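One contact in two related proteins. Structure 1 is cellulase from Bacteroides salanitronis, which probably hydrolyses internal beta-1,4 linkages of cellulose and related plant cell-wall polysaccharides, acting as a broad-specificity endoglucanase through this family 5 catalytic domain: PDB 6WQY (chain A, 1.05 Å), residues L33-G38 and A70-V75. Structure 2 is xyloglucanase from Paenibacillus pabuli: PDB 2JEP (chain B, 1.40 Å), residues A44-G49 and A81-I86. Structure 2 is superposed on structure 1 by the backbone atoms of these residues (RMSD 0.35 Å); each is numbered along its deposited sequence.

Structure 1 (6WQY); sequences LGWNLG and AGFTSV.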
# COMPACT_ATOMS: atom_id res chain seq x y z
N LEU A 33 -3.44 11.78 -4.20
CA LEU A 33 -3.90 11.31 -2.90
C LEU A 33 -4.53 9.94 -3.08
O LEU A 33 -5.40 9.77 -3.94
CB LEU A 33 -4.94 12.27 -2.31
CG LEU A 33 -5.57 11.85 -0.98
CD1 LEU A 33 -4.53 11.78 0.13
CD2 LEU A 33 -6.68 12.80 -0.59
N GLY A 34 -4.10 8.97 -2.28
CA GLY A 34 -4.57 7.61 -2.42
C GLY A 34 -5.49 7.15 -1.30
O GLY A 34 -5.57 7.73 -0.22
N TRP A 35 -6.14 6.02 -1.57
CA TRP A 35 -7.09 5.39 -0.66
C TRP A 35 -6.99 3.88 -0.85
O TRP A 35 -6.91 3.41 -1.98
CB TRP A 35 -8.48 5.89 -0.98
CG TRP A 35 -9.62 5.44 -0.10
CD1 TRP A 35 -10.10 6.08 1.01
CD2 TRP A 35 -10.47 4.31 -0.31
NE1 TRP A 35 -11.21 5.43 1.50
CE2 TRP A 35 -11.46 4.33 0.71
CE3 TRP A 35 -10.52 3.30 -1.27
CZ2 TRP A 35 -12.47 3.36 0.80
CZ3 TRP A 35 -11.51 2.34 -1.18
CH2 TRP A 35 -12.48 2.38 -0.16
N ASN A 36 -7.01 3.14 0.27
CA ASN A 36 -6.99 1.69 0.24
C ASN A 36 -8.38 1.09 0.40
O ASN A 36 -9.10 1.44 1.34
CB ASN A 36 -6.18 1.10 1.42
CG ASN A 36 -4.69 1.13 1.21
OD1 ASN A 36 -4.12 0.17 0.69
ND2 ASN A 36 -4.05 2.20 1.64
N LEU A 37 -8.70 0.15 -0.48
CA LEU A 37 -9.91 -0.68 -0.37
C LEU A 37 -9.62 -1.82 0.61
O LEU A 37 -9.29 -2.95 0.24
CB LEU A 37 -10.26 -1.21 -1.75
CG LEU A 37 -11.55 -2.03 -1.85
CD1 LEU A 37 -12.76 -1.18 -1.59
CD2 LEU A 37 -11.63 -2.71 -3.20
N GLY A 38 -9.66 -1.50 1.91
CA GLY A 38 -9.21 -2.43 2.93
C GLY A 38 -10.31 -3.33 3.47
O GLY A 38 -11.50 -3.04 3.38
N ALA A 70 -14.93 12.60 -4.71
CA ALA A 70 -14.38 13.17 -3.49
C ALA A 70 -12.98 13.75 -3.68
O ALA A 70 -12.50 14.44 -2.78
CB ALA A 70 -14.35 12.12 -2.38
N GLY A 71 -12.33 13.47 -4.80
CA GLY A 71 -11.03 14.03 -5.09
C GLY A 71 -9.85 13.13 -4.86
O GLY A 71 -8.71 13.61 -4.93
N PHE A 72 -10.06 11.85 -4.60
CA PHE A 72 -8.94 10.92 -4.59
C PHE A 72 -8.43 10.71 -6.01
O PHE A 72 -9.17 10.82 -6.98
CB PHE A 72 -9.37 9.60 -3.96
CG PHE A 72 -9.52 9.68 -2.47
CD1 PHE A 72 -8.42 9.53 -1.63
CD2 PHE A 72 -10.75 9.95 -1.89
CE1 PHE A 72 -8.54 9.63 -0.27
CE2 PHE A 72 -10.88 10.06 -0.51
CZ PHE A 72 -9.77 9.90 0.30
N THR A 73 -7.13 10.40 -6.11
CA THR A 73 -6.44 10.20 -7.38
C THR A 73 -6.22 8.73 -7.70
O THR A 73 -6.25 8.33 -8.88
CB THR A 73 -5.05 10.87 -7.31
OG1 THR A 73 -5.15 12.15 -6.69
CG2 THR A 73 -4.43 10.99 -8.70
N SER A 74 -5.94 7.93 -6.66
CA SER A 74 -5.45 6.58 -6.82
C SER A 74 -6.04 5.68 -5.74
O SER A 74 -6.27 6.13 -4.62
CB SER A 74 -3.92 6.56 -6.68
OG SER A 74 -3.30 7.45 -7.60
N VAL A 75 -6.23 4.40 -6.07
CA VAL A 75 -6.73 3.42 -5.11
C VAL A 75 -5.79 2.24 -5.06
O VAL A 75 -5.49 1.63 -6.09
CB VAL A 75 -8.15 2.95 -5.48
CG1 VAL A 75 -8.64 1.91 -4.51
CG2 VAL A 75 -9.09 4.13 -5.50
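Trp35 N donates to Ser74 O (3.1 Å), joining strands 34-37 and 74-77, the first two parallel strands of the TIM barrel, with helix 61-70 in the crossover between them; Thr73 N to Leu33 O (2.8 Å) extends the pairing just before them. Gly34 CA adds a CA-H...O contact to Ser74 O. A side chain adds a further bond: Thr73 OG1, set beside its own backbone N by chi1 of -43°, accepts from Leu33 N at 3.0 Å, so a hydroxyl suits this place. Among the rings, the edge of the Trp35 indole meets the face of Phe72, planes at 62°, and Trp35 CB lies over that ring. Apolar contacts fill in around the rings, as suits buried residues: Leu33 CD2 reaches Phe72 CE1 (3.7 Å), and Val75 CG1 touches Trp35 CE3 (4.0 Å). Asp346 holds Trp35 NE1; helix 371-383 packs on Leu33 and Phe72.

How the two compare
Both proteins pair the first two barrel strands in parallel, with the alpha carbons that can be compared coinciding within the error. The bonds Trp35(A) N to Ser74(A) O and Trp46(B) N to Ser85(B) O are shared, as are those from Thr73(A) N to Leu33(A) O and Lys84(B) N to Ala44(B) O; Trp35(A), Leu37(A), Phe72(A), Ser74(A) and their counterparts keep their places.

The first exchange shortens a buried side chain. CB of Leu33(A) and of Ala44(B) coincide, and each keeps its touch on the phenylalanine ring, but CG, CD1 and CD2 of Leu33(A) have no counterpart in Ala44(B). The branched end of the leucine is therefore absent in structure 2, although the ring of Phe83(B) has not moved to follow.

At position Thr73(A), matched by Lys84(B), the CB atoms are 1.1 Å apart after superposition. The threonine hydroxyl binds the backbone, Leu33(A) N to Thr73(A) OG1 at 3.0 Å, and this bond is lost in structure 2, where Ala44(B) N and Lys84(B) NZ lie 6.5 Å apart. CG, CD, CE and NZ of Lys84(B) have no counterpart in Thr73(A). A water modelled in structure 2, 2.1 Å apart from the place of OG1 after superposition, accepts from Ala44(B) N and bridges to Gly82(B) O, which probably satisfies the amide.

Val75(A) against Ile86(B) exchanges one buried, beta-branched residue for another, as suits a strand. Their CB atoms coincide, and both keep their touch on the tryptophan carbonyl, Trp35(A) O or Trp46(B) O, and on Leu37(A) or Leu48(B). CG1 of Val75(A) and CG2 of Ile86(B) are 0.5 Å apart, whereas CG2 of Val75(A) and CG1 of Ile86(B) are 1.0 Å apart.

Structure 2 (2JEP); sequences AGWNLG and AGFKSI.
Trp46 N donates to Ser85 O (2.9 Å), joining the parallel strands 45-48 and 85-88; Lys84 N to Ala44 O (2.9 Å) extends the pairing just before them. Gly45 CA adds a CA-H...O contact to Ser85 O. Water 1 accepts from Ala44 N at 2.8 Å and donates to Gly82 O, bridging the segments, while the Lys84 side chain runs outward, as suits an exposed position. Among the rings, the edge of the Trp46 indole meets the face of Phe83, planes at 52°, and Trp46 CB lies over that ring. Apolar contacts fill in around the rings, as suits buried residues: the small Ala44 CB approaches Phe83 CD1 (4.0 Å), and Ile86 CD1, a methyl swung there by chi2 of -69°, touches Trp46 CE3 (4.1 Å). Asp362 holds Trp46 NE1; helix 384-393 packs on Ala44 and Phe83.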
# COMPACT_ATOMS: atom_id res chain seq x y z
N ALA B 44 -3.71 12.11 -3.92
CA ALA B 44 -3.97 11.41 -2.67
C ALA B 44 -4.60 10.08 -3.01
O ALA B 44 -5.48 9.98 -3.87
CB ALA B 44 -4.90 12.22 -1.77
N GLY B 45 -4.13 9.04 -2.34
CA GLY B 45 -4.69 7.72 -2.53
C GLY B 45 -5.58 7.23 -1.42
O GLY B 45 -5.62 7.79 -0.33
N TRP B 46 -6.31 6.16 -1.72
CA TRP B 46 -7.25 5.57 -0.80
C TRP B 46 -7.17 4.05 -0.93
O TRP B 46 -7.19 3.52 -2.03
CB TRP B 46 -8.64 6.09 -1.10
CG TRP B 46 -9.77 5.62 -0.24
CD1 TRP B 46 -10.25 6.22 0.87
CD2 TRP B 46 -10.62 4.48 -0.48
NE1 TRP B 46 -11.36 5.52 1.35
CE2 TRP B 46 -11.61 4.46 0.52
CE3 TRP B 46 -10.66 3.50 -1.48
CZ2 TRP B 46 -12.61 3.49 0.56
CZ3 TRP B 46 -11.66 2.55 -1.44
CH2 TRP B 46 -12.61 2.54 -0.43
N ASN B 47 -7.08 3.35 0.20
CA ASN B 47 -7.07 1.90 0.22
C ASN B 47 -8.46 1.33 0.29
O ASN B 47 -9.26 1.71 1.15
CB ASN B 47 -6.36 1.37 1.47
CG ASN B 47 -4.86 1.35 1.38
OD1 ASN B 47 -4.27 0.36 0.91
ND2 ASN B 47 -4.23 2.43 1.85
N LEU B 48 -8.71 0.35 -0.57
CA LEU B 48 -9.91 -0.46 -0.53
C LEU B 48 -9.70 -1.57 0.51
O LEU B 48 -9.56 -2.75 0.19
CB LEU B 48 -10.18 -1.00 -1.95
CG LEU B 48 -11.43 -1.86 -2.18
CD1 LEU B 48 -12.72 -1.08 -1.93
CD2 LEU B 48 -11.41 -2.42 -3.61
N GLY B 49 -9.63 -1.15 1.77
CA GLY B 49 -9.21 -2.04 2.82
C GLY B 49 -10.29 -3.00 3.27
O GLY B 49 -11.50 -2.71 3.18
N ALA B 81 -14.75 12.18 -4.25
CA ALA B 81 -14.18 12.84 -3.06
C ALA B 81 -12.80 13.42 -3.32
O ALA B 81 -12.31 14.14 -2.46
CB ALA B 81 -14.11 11.88 -1.86
N GLY B 82 -12.18 13.13 -4.47
CA GLY B 82 -10.96 13.75 -4.89
C GLY B 82 -9.73 12.87 -4.91
O GLY B 82 -8.67 13.31 -5.34
N PHE B 83 -9.86 11.64 -4.45
CA PHE B 83 -8.73 10.72 -4.47
C PHE B 83 -8.42 10.33 -5.93
O PHE B 83 -9.34 10.08 -6.72
CB PHE B 83 -9.05 9.48 -3.64
CG PHE B 83 -9.23 9.77 -2.18
CD1 PHE B 83 -8.13 9.84 -1.32
CD2 PHE B 83 -10.48 9.94 -1.64
CE1 PHE B 83 -8.28 10.08 0.02
CE2 PHE B 83 -10.66 10.19 -0.27
CZ PHE B 83 -9.54 10.25 0.56
N LYS B 84 -7.14 10.24 -6.26
CA LYS B 84 -6.70 9.96 -7.62
C LYS B 84 -6.05 8.58 -7.79
O LYS B 84 -5.79 8.16 -8.92
CB LYS B 84 -5.74 11.05 -8.09
CG LYS B 84 -6.46 12.36 -8.46
CD LYS B 84 -5.45 13.42 -8.89
CE LYS B 84 -6.18 14.61 -9.54
NZ LYS B 84 -6.89 15.42 -8.52
N SER B 85 -5.82 7.87 -6.69
CA SER B 85 -5.23 6.55 -6.70
C SER B 85 -5.99 5.66 -5.73
O SER B 85 -6.41 6.10 -4.66
CB SER B 85 -3.78 6.59 -6.25
OG SER B 85 -3.00 7.41 -7.09
N ILE B 86 -6.15 4.39 -6.11
CA ILE B 86 -6.76 3.38 -5.27
C ILE B 86 -5.76 2.25 -5.06
O ILE B 86 -5.28 1.68 -6.04
CB ILE B 86 -8.03 2.77 -5.95
CG1 ILE B 86 -8.98 3.86 -6.43
CG2 ILE B 86 -8.68 1.75 -4.99
CD1 ILE B 86 -9.63 4.61 -5.30
O HOH W 1 -5.89 13.42 -5.18